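Local coordinates for protein tyrosyl-DNA phosphodiesterase 2 (Danio rerio, PDB 4F1H) that is a tyrosyl-DNA phosphodiesterase 2 by name and belongs to the endonuclease/exonuclease/phosphatase family, in the DNase I-like clan, at residues B[110-118]-B[130-141]. Numbering follows the deposited sequence.
With nucleotides of chain A.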
ATOM      1  N   LEU B 110     -11.044 -25.944  -0.328  1.00 19.72           N
ATOM      2  CA  LEU B 110      -9.982 -24.926  -0.276  1.00 17.96           C
ATOM      3  C   LEU B 110      -9.804 -24.391  -1.685  1.00 17.75           C
ATOM      4  O   LEU B 110      -9.890 -25.158  -2.650  1.00 18.86           O
ATOM      5  CB  LEU B 110      -8.635 -25.491   0.190  1.00 16.86           C
ATOM      6  CG  LEU B 110      -8.610 -26.345   1.449  1.00 19.79           C
ATOM      7  CD1 LEU B 110      -7.150 -26.722   1.725  1.00 22.00           C
ATOM      8  CD2 LEU B 110      -9.253 -25.609   2.625  1.00 21.39           C
ATOM      9  N   TYR B 111      -9.516 -23.092  -1.810  1.00 17.53           N
ATOM     10  CA  TYR B 111      -9.300 -22.499  -3.132  1.00 19.62           C
ATOM     11  C   TYR B 111      -7.846 -22.022  -3.044  1.00 18.41           C
ATOM     12  O   TYR B 111      -7.582 -21.013  -2.388  1.00 19.95           O
ATOM     13  CB  TYR B 111     -10.311 -21.362  -3.302  1.00 16.81           C
ATOM     14  CG  TYR B 111     -10.380 -20.661  -4.635  1.00 22.75           C
ATOM     15  CD1 TYR B 111      -9.627 -19.517  -4.870  1.00 23.91           C
ATOM     16  CD2 TYR B 111     -11.275 -21.079  -5.624  1.00 22.13           C
ATOM     17  CE1 TYR B 111      -9.712 -18.818  -6.091  1.00 23.09           C
ATOM     18  CE2 TYR B 111     -11.361 -20.396  -6.869  1.00 25.41           C
ATOM     19  CZ  TYR B 111     -10.586 -19.271  -7.079  1.00 27.30           C
ATOM     20  OH  TYR B 111     -10.674 -18.587  -8.297  1.00 24.08           O
ATOM     21  N   LEU B 112      -6.919 -22.799  -3.627  1.00 16.36           N
ATOM     22  CA  LEU B 112      -5.473 -22.577  -3.468  1.00 19.91           C
ATOM     23  C   LEU B 112      -4.937 -21.780  -4.650  1.00 18.33           C
ATOM     24  O   LEU B 112      -5.262 -22.061  -5.803  1.00 18.02           O
ATOM     25  CB  LEU B 112      -4.750 -23.922  -3.379  1.00 14.53           C
ATOM     26  CG  LEU B 112      -5.314 -24.817  -2.263  1.00 14.66           C
ATOM     27  CD1 LEU B 112      -4.764 -26.220  -2.464  1.00 16.14           C
ATOM     28  CD2 LEU B 112      -4.995 -24.304  -0.871  1.00 18.94           C
ATOM     29  N   MET B 113      -4.130 -20.766  -4.370  1.00 14.71           N
ATOM     30  CA  MET B 113      -3.680 -19.887  -5.450  1.00 13.85           C
ATOM     31  C   MET B 113      -2.212 -19.542  -5.288  1.00 14.65           C
ATOM     32  O   MET B 113      -1.735 -19.361  -4.182  1.00 15.66           O
ATOM     33  CB  MET B 113      -4.444 -18.556  -5.390  1.00 15.23           C
ATOM     34  CG  MET B 113      -5.963 -18.685  -5.257  1.00 17.51           C
ATOM     35  SD  MET B 113      -6.703 -17.096  -4.736  1.00 23.20           S
ATOM     36  CE  MET B 113      -6.257 -16.055  -6.127  1.00 25.35           C
ATOM     37  N   THR B 114      -1.501 -19.461  -6.413  1.00 13.21           N
ATOM     38  CA  THR B 114      -0.111 -18.950  -6.361  1.00 14.70           C
ATOM     39  C   THR B 114       0.235 -18.125  -7.597  1.00 16.64           C
ATOM     40  O   THR B 114      -0.304 -18.291  -8.698  1.00 15.05           O
ATOM     41  CB  THR B 114       0.951 -20.075  -6.156  1.00 15.30           C
ATOM     42  OG1 THR B 114       2.203 -19.493  -5.800  1.00 15.89           O
ATOM     43  CG2 THR B 114       1.139 -20.954  -7.402  1.00 14.11           C
ATOM     44  N   SER B 115       1.186 -17.220  -7.402  1.00 15.54           N
ATOM     45  CA  SER B 115       1.690 -16.421  -8.496  1.00 15.96           C
ATOM     46  C   SER B 115       3.085 -15.948  -8.111  1.00 14.83           C
ATOM     47  O   SER B 115       3.486 -15.965  -6.922  1.00 16.81           O
ATOM     48  CB  SER B 115       0.753 -15.235  -8.762  1.00 18.89           C
ATOM     49  OG  SER B 115       1.175 -14.527  -9.929  1.00 17.56           O
ATOM     50  N   HIS B 116       3.850 -15.569  -9.121  1.00 14.28           N
ATOM     51  CA  HIS B 116       5.123 -14.902  -8.934  1.00 14.02           C
ATOM     52  C   HIS B 116       4.867 -13.548  -9.583  1.00 12.63           C
ATOM     53  O   HIS B 116       4.905 -13.435 -10.833  1.00 14.59           O
ATOM     54  CB  HIS B 116       6.176 -15.714  -9.686  1.00 13.52           C
ATOM     55  CG  HIS B 116       7.564 -15.168  -9.608  1.00 14.41           C
ATOM     56  ND1 HIS B 116       8.585 -15.676 -10.382  1.00 14.16           N
ATOM     57  CD2 HIS B 116       8.122 -14.232  -8.805  1.00 15.00           C
ATOM     58  CE1 HIS B 116       9.713 -15.049 -10.093  1.00 15.64           C
ATOM     59  NE2 HIS B 116       9.461 -14.161  -9.144  1.00 14.63           N
ATOM     60  N   LEU B 117       4.526 -12.524  -8.791  1.00 15.47           N
ATOM     61  CA  LEU B 117       4.139 -11.249  -9.405  1.00 15.03           C
ATOM     62  C   LEU B 117       5.372 -10.584 -10.014  1.00 13.78           C
ATOM     63  O   LEU B 117       6.515 -10.836  -9.617  1.00 15.44           O
ATOM     64  CB  LEU B 117       3.525 -10.260  -8.387  1.00 13.49           C
ATOM     65  CG  LEU B 117       2.249 -10.728  -7.670  1.00 15.82           C
ATOM     66  CD1 LEU B 117       1.605  -9.569  -6.851  1.00 16.78           C
ATOM     67  CD2 LEU B 117       1.204 -11.309  -8.623  1.00 18.95           C
ATOM     68  N   GLU B 118       5.110  -9.757 -11.027  1.00 13.73           N
ATOM     69  CA  GLU B 118       6.170  -9.148 -11.857  1.00 12.72           C
ATOM     70  C   GLU B 118       7.352  -8.679 -10.990  1.00 17.16           C
ATOM     71  O   GLU B 118       7.151  -7.989  -9.962  1.00 18.29           O
ATOM     72  CB  GLU B 118       5.570  -7.932 -12.565  1.00 17.05           C
ATOM     73  CG  GLU B 118       6.270  -7.575 -13.887  1.00 15.48           C
ATOM     74  CD  GLU B 118       5.759  -8.408 -15.043  1.00 17.21           C
ATOM     75  OE1 GLU B 118       5.048  -9.444 -14.802  1.00 18.62           O
ATOM     76  OE2 GLU B 118       6.039  -8.034 -16.218  1.00 18.84           O
ATOM     77  N   GLN B 130      -1.379  -6.693 -11.331  1.00 17.73           N
ATOM     78  CA  GLN B 130      -1.522  -8.129 -11.043  1.00 16.16           C
ATOM     79  C   GLN B 130      -2.056  -8.346  -9.645  1.00 17.65           C
ATOM     80  O   GLN B 130      -2.918  -9.186  -9.435  1.00 20.32           O
ATOM     81  CB  GLN B 130      -0.164  -8.844 -11.242  1.00 16.47           C
ATOM     82  CG  GLN B 130       0.345  -8.775 -12.667  1.00 15.52           C
ATOM     83  CD  GLN B 130       1.766  -9.293 -12.792  1.00 14.94           C
ATOM     84  OE1 GLN B 130       2.346  -9.721 -11.791  1.00 19.57           O
ATOM     85  NE2 GLN B 130       2.340  -9.225 -13.991  1.00 16.94           N
ATOM     86  N   LEU B 131      -1.562  -7.589  -8.655  1.00 16.73           N
ATOM     87  CA  LEU B 131      -2.086  -7.725  -7.311  1.00 15.98           C
ATOM     88  C   LEU B 131      -3.589  -7.465  -7.300  1.00 19.96           C
ATOM     89  O   LEU B 131      -4.346  -8.171  -6.627  1.00 20.64           O
ATOM     90  CB  LEU B 131      -1.381  -6.779  -6.335  1.00 16.45           C
ATOM     91  CG  LEU B 131      -2.003  -6.736  -4.952  1.00 15.58           C
ATOM     92  CD1 LEU B 131      -1.755  -8.068  -4.167  1.00 19.78           C
ATOM     93  CD2 LEU B 131      -1.300  -5.584  -4.217  1.00 20.21           C
ATOM     94  N   ARG B 132      -4.046  -6.471  -8.074  1.00 20.27           N
ATOM     95  CA  ARG B 132      -5.497  -6.232  -8.100  1.00 22.58           C
ATOM     96  C   ARG B 132      -6.271  -7.446  -8.604  1.00 19.79           C
ATOM     97  O   ARG B 132      -7.326  -7.783  -8.034  1.00 22.62           O
ATOM     98  CB  ARG B 132      -5.827  -5.020  -8.978  1.00 22.77           C
ATOM     99  CG  ARG B 132      -5.395  -3.718  -8.374  1.00 29.66           C
ATOM    100  CD  ARG B 132      -5.796  -2.607  -9.348  1.00 33.33           C
ATOM    101  NE  ARG B 132      -5.197  -1.345  -8.943  1.00 38.42           N
ATOM    102  CZ  ARG B 132      -5.711  -0.556  -8.008  1.00 42.79           C
ATOM    103  NH1 ARG B 132      -6.845  -0.902  -7.396  1.00 42.34           N
ATOM    104  NH2 ARG B 132      -5.097   0.581  -7.692  1.00 48.39           N
ATOM    105  N   VAL B 133      -5.737  -8.126  -9.621  1.00 19.86           N
ATOM    106  CA  VAL B 133      -6.366  -9.345 -10.157  1.00 21.38           C
ATOM    107  C   VAL B 133      -6.398 -10.436  -9.083  1.00 23.32           C
ATOM    108  O   VAL B 133      -7.438 -11.094  -8.895  1.00 23.88           O
ATOM    109  CB  VAL B 133      -5.670  -9.846 -11.435  1.00 22.95           C
ATOM    110  CG1 VAL B 133      -6.189 -11.242 -11.833  1.00 22.58           C
ATOM    111  CG2 VAL B 133      -5.886  -8.864 -12.567  1.00 24.11           C
ATOM    112  N   VAL B 134      -5.283 -10.599  -8.350  1.00 18.09           N
ATOM    113  CA  VAL B 134      -5.243 -11.593  -7.262  1.00 17.25           C
ATOM    114  C   VAL B 134      -6.282 -11.327  -6.189  1.00 19.70           C
ATOM    115  O   VAL B 134      -7.031 -12.229  -5.807  1.00 21.43           O
ATOM    116  CB  VAL B 134      -3.850 -11.685  -6.598  1.00 17.72           C
ATOM    117  CG1 VAL B 134      -3.884 -12.611  -5.366  1.00 21.15           C
ATOM    118  CG2 VAL B 134      -2.821 -12.182  -7.621  1.00 19.45           C
ATOM    119  N   LEU B 135      -6.347 -10.077  -5.722  1.00 18.78           N
ATOM    120  CA  LEU B 135      -7.247  -9.765  -4.615  1.00 21.06           C
ATOM    121  C   LEU B 135      -8.706  -9.884  -5.058  1.00 20.68           C
ATOM    122  O   LEU B 135      -9.561 -10.328  -4.270  1.00 22.05           O
ATOM    123  CB  LEU B 135      -6.930  -8.390  -3.994  1.00 22.67           C
ATOM    124  CG  LEU B 135      -5.513  -8.226  -3.433  1.00 25.59           C
ATOM    125  CD1 LEU B 135      -5.306  -6.749  -3.053  1.00 23.19           C
ATOM    126  CD2 LEU B 135      -5.279  -9.151  -2.211  1.00 22.76           C
ATOM    127  N   GLN B 136      -8.985  -9.537  -6.315  1.00 20.56           N
ATOM    128  CA  GLN B 136     -10.342  -9.696  -6.841  1.00 25.52           C
ATOM    129  C   GLN B 136     -10.747 -11.164  -6.884  1.00 25.20           C
ATOM    130  O   GLN B 136     -11.881 -11.502  -6.530  1.00 22.92           O
ATOM    131  CB  GLN B 136     -10.505  -9.054  -8.223  1.00 28.14           C
ATOM    132  CG  GLN B 136     -11.970  -9.064  -8.693  1.00 42.08           C
ATOM    133  CD  GLN B 136     -12.906  -8.286  -7.764  1.00 53.34           C
ATOM    134  OE1 GLN B 136     -12.482  -7.372  -7.046  1.00 59.64           O
ATOM    135  NE2 GLN B 136     -14.188  -8.655  -7.769  1.00 50.03           N
ATOM    136  N   LYS B 137      -9.811 -12.050  -7.257  1.00 23.60           N
ATOM    137  CA  LYS B 137     -10.131 -13.471  -7.307  1.00 20.05           C
ATOM    138  C   LYS B 137     -10.312 -14.045  -5.903  1.00 19.40           C
ATOM    139  O   LYS B 137     -11.146 -14.934  -5.701  1.00 21.75           O
ATOM    140  CB  LYS B 137      -9.057 -14.258  -8.058  1.00 22.34           C
ATOM    141  CG  LYS B 137      -8.945 -13.894  -9.521  1.00 25.31           C
ATOM    142  CD  LYS B 137     -10.171 -14.342 -10.309  1.00 27.94           C
ATOM    143  CE  LYS B 137     -10.097 -13.781 -11.731  1.00 39.08           C
ATOM    144  NZ  LYS B 137     -11.274 -14.117 -12.584  1.00 48.19           N
ATOM    145  N   ILE B 138      -9.557 -13.550  -4.925  1.00 19.08           N
ATOM    146  CA  ILE B 138      -9.748 -13.998  -3.540  1.00 16.81           C
ATOM    147  C   ILE B 138     -11.138 -13.566  -3.051  1.00 26.86           C
ATOM    148  O   ILE B 138     -11.863 -14.375  -2.456  1.00 24.11           O
ATOM    149  CB  ILE B 138      -8.688 -13.406  -2.589  1.00 20.44           C
ATOM    150  CG1 ILE B 138      -7.307 -13.933  -2.956  1.00 20.62           C
ATOM    151  CG2 ILE B 138      -9.014 -13.695  -1.102  1.00 20.18           C
ATOM    152  CD1 ILE B 138      -6.162 -13.288  -2.075  1.00 19.38           C
ATOM    153  N   LYS B 139     -11.501 -12.302  -3.288  1.00 26.23           N
ATOM    154  CA  LYS B 139     -12.844 -11.813  -2.928  1.00 25.97           C
ATOM    155  C   LYS B 139     -13.980 -12.634  -3.535  1.00 27.79           C
ATOM    156  O   LYS B 139     -14.976 -12.935  -2.853  1.00 30.75           O
ATOM    157  CB  LYS B 139     -13.018 -10.373  -3.391  1.00 29.04           C
ATOM    158  CG  LYS B 139     -12.224  -9.346  -2.628  1.00 45.85           C
ATOM    159  CD  LYS B 139     -12.658  -7.943  -3.046  1.00 52.29           C
ATOM    160  CE  LYS B 139     -14.169  -7.740  -2.923  1.00 58.71           C
ATOM    161  NZ  LYS B 139     -14.574  -6.363  -3.347  1.00 64.98           N
ATOM    162  N   GLU B 140     -13.836 -12.997  -4.807  1.00 25.74           N
ATOM    163  CA  GLU B 140     -14.922 -13.652  -5.554  1.00 25.39           C
ATOM    164  C   GLU B 140     -14.932 -15.158  -5.468  1.00 24.80           C
ATOM    165  O   GLU B 140     -15.789 -15.814  -6.054  1.00 26.20           O
ATOM    166  CB  GLU B 140     -14.816 -13.299  -7.038  1.00 28.22           C
ATOM    167  CG  GLU B 140     -14.967 -11.815  -7.345  1.00 35.53           C
ATOM    168  CD  GLU B 140     -14.744 -11.536  -8.829  1.00 41.81           C
ATOM    169  OE1 GLU B 140     -14.300 -12.462  -9.554  1.00 44.03           O
ATOM    170  OE2 GLU B 140     -15.014 -10.393  -9.270  1.00 46.33           O
ATOM    171  N   ALA B 141     -13.974 -15.735  -4.760  1.00 21.00           N
ATOM    172  CA  ALA B 141     -13.911 -17.186  -4.683  1.00 23.14           C
ATOM    173  C   ALA B 141     -15.196 -17.701  -4.018  1.00 23.65           C
ATOM    174  O   ALA B 141     -15.777 -16.995  -3.194  1.00 24.94           O
ATOM    175  CB  ALA B 141     -12.687 -17.597  -3.856  1.00 20.48           C
TER
ATOM    176  OP3  DT A   1      11.393 -12.254  -8.436  1.00 19.08           O
ATOM    177  P    DT A   1      12.341 -12.259  -7.278  0.68 15.64           P
ATOM    178  OP1  DT A   1      13.024 -13.516  -7.012  1.00 24.80           O
ATOM    179  OP2  DT A   1      11.648 -11.932  -5.982  1.00 23.87           O
ATOM    180  O5'  DT A   1      13.347 -11.063  -7.537  1.00 20.96           O
ATOM    181  C5'  DT A   1      14.545 -11.022  -6.744  1.00 21.57           C
ATOM    182  C4'  DT A   1      15.339  -9.828  -7.232  1.00 19.57           C
ATOM    183  O4'  DT A   1      15.922 -10.221  -8.505  1.00 20.94           O
ATOM    184  C3'  DT A   1      14.535  -8.546  -7.480  1.00 21.42           C
ATOM    185  O3'  DT A   1      15.389  -7.411  -7.237  1.00 20.66           O
ATOM    186  C2'  DT A   1      14.202  -8.624  -8.967  1.00 19.11           C
ATOM    187  C1'  DT A   1      15.472  -9.282  -9.506  1.00 19.91           C
ATOM    188  N1   DT A   1      15.286  -9.972 -10.816  1.00 19.76           N
ATOM    189  C2   DT A   1      16.003  -9.504 -11.900  1.00 29.08           C
ATOM    190  O2   DT A   1      16.775  -8.534 -11.838  1.00 29.51           O
ATOM    191  N3   DT A   1      15.766 -10.189 -13.063  1.00 28.47           N
ATOM    192  C4   DT A   1      14.924 -11.279 -13.261  1.00 29.92           C
ATOM    193  O4   DT A   1      14.805 -11.826 -14.374  1.00 24.66           O
ATOM    194  C5   DT A   1      14.213 -11.705 -12.069  1.00 23.86           C
ATOM    195  C7   DT A   1      13.236 -12.840 -12.136  1.00 17.71           C
ATOM    196  C6   DT A   1      14.416 -11.056 -10.913  1.00 21.09           C
TER
HETATM  197  O   HOH W   1     -12.507 -16.439  -7.635  1.00 25.00           O
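The carboxylate oxygen OE1 of E118 takes two hydrogen bonds: NE2 of Q130 donates to OE1 of E118 over 2.8 Å, and T92 OG1 is hydrogen-bonded to the same oxygen. The E118 oxygen lies near the plane of the Q130 amide, whereas NE2 stands well above the plane of the carboxylate, the two planes being 77° apart. The other end of the amide is used as well, OE1 of Q130 accepting from the backbone N of E118 at 2.9 Å. One extended glutamine thus holds both main chain and side chain of E118, and the two bonds fix which way round its amide lies; NE2 is also hydrogen-bonded to OE2 of E126. Beside this pair, L117 runs past Q130 in the opposite direction and lays CD2 3.8 Å from Q130 CB, while CD1 reaches L131.

Toward the C-terminal end of the helix, the contact becomes apolar. M113 bends at chi3 (62°), which brings its methyl and sulfur against the helix, SD 3.7 Å from CG1 of I138 and CE 3.8 Å from CB of K137. Just past the helix, the methyl of A141 sits over the centre of the Y111 ring, a CH-pi contact of 3.8 Å from CB to the ring centroid, and a water links Y111 OH to K137 O.

Just before L117, H116 points away from the helix and its NE2 donates to OP3 of the thymidine-5'-monophosphate of chain A. Strand 110-114 and helix 130-140 run antiparallel, at 176°, as the first two elements of a beta-alpha-beta crossover in which parallel strand 145-150 follows, within the DNase I-like fold.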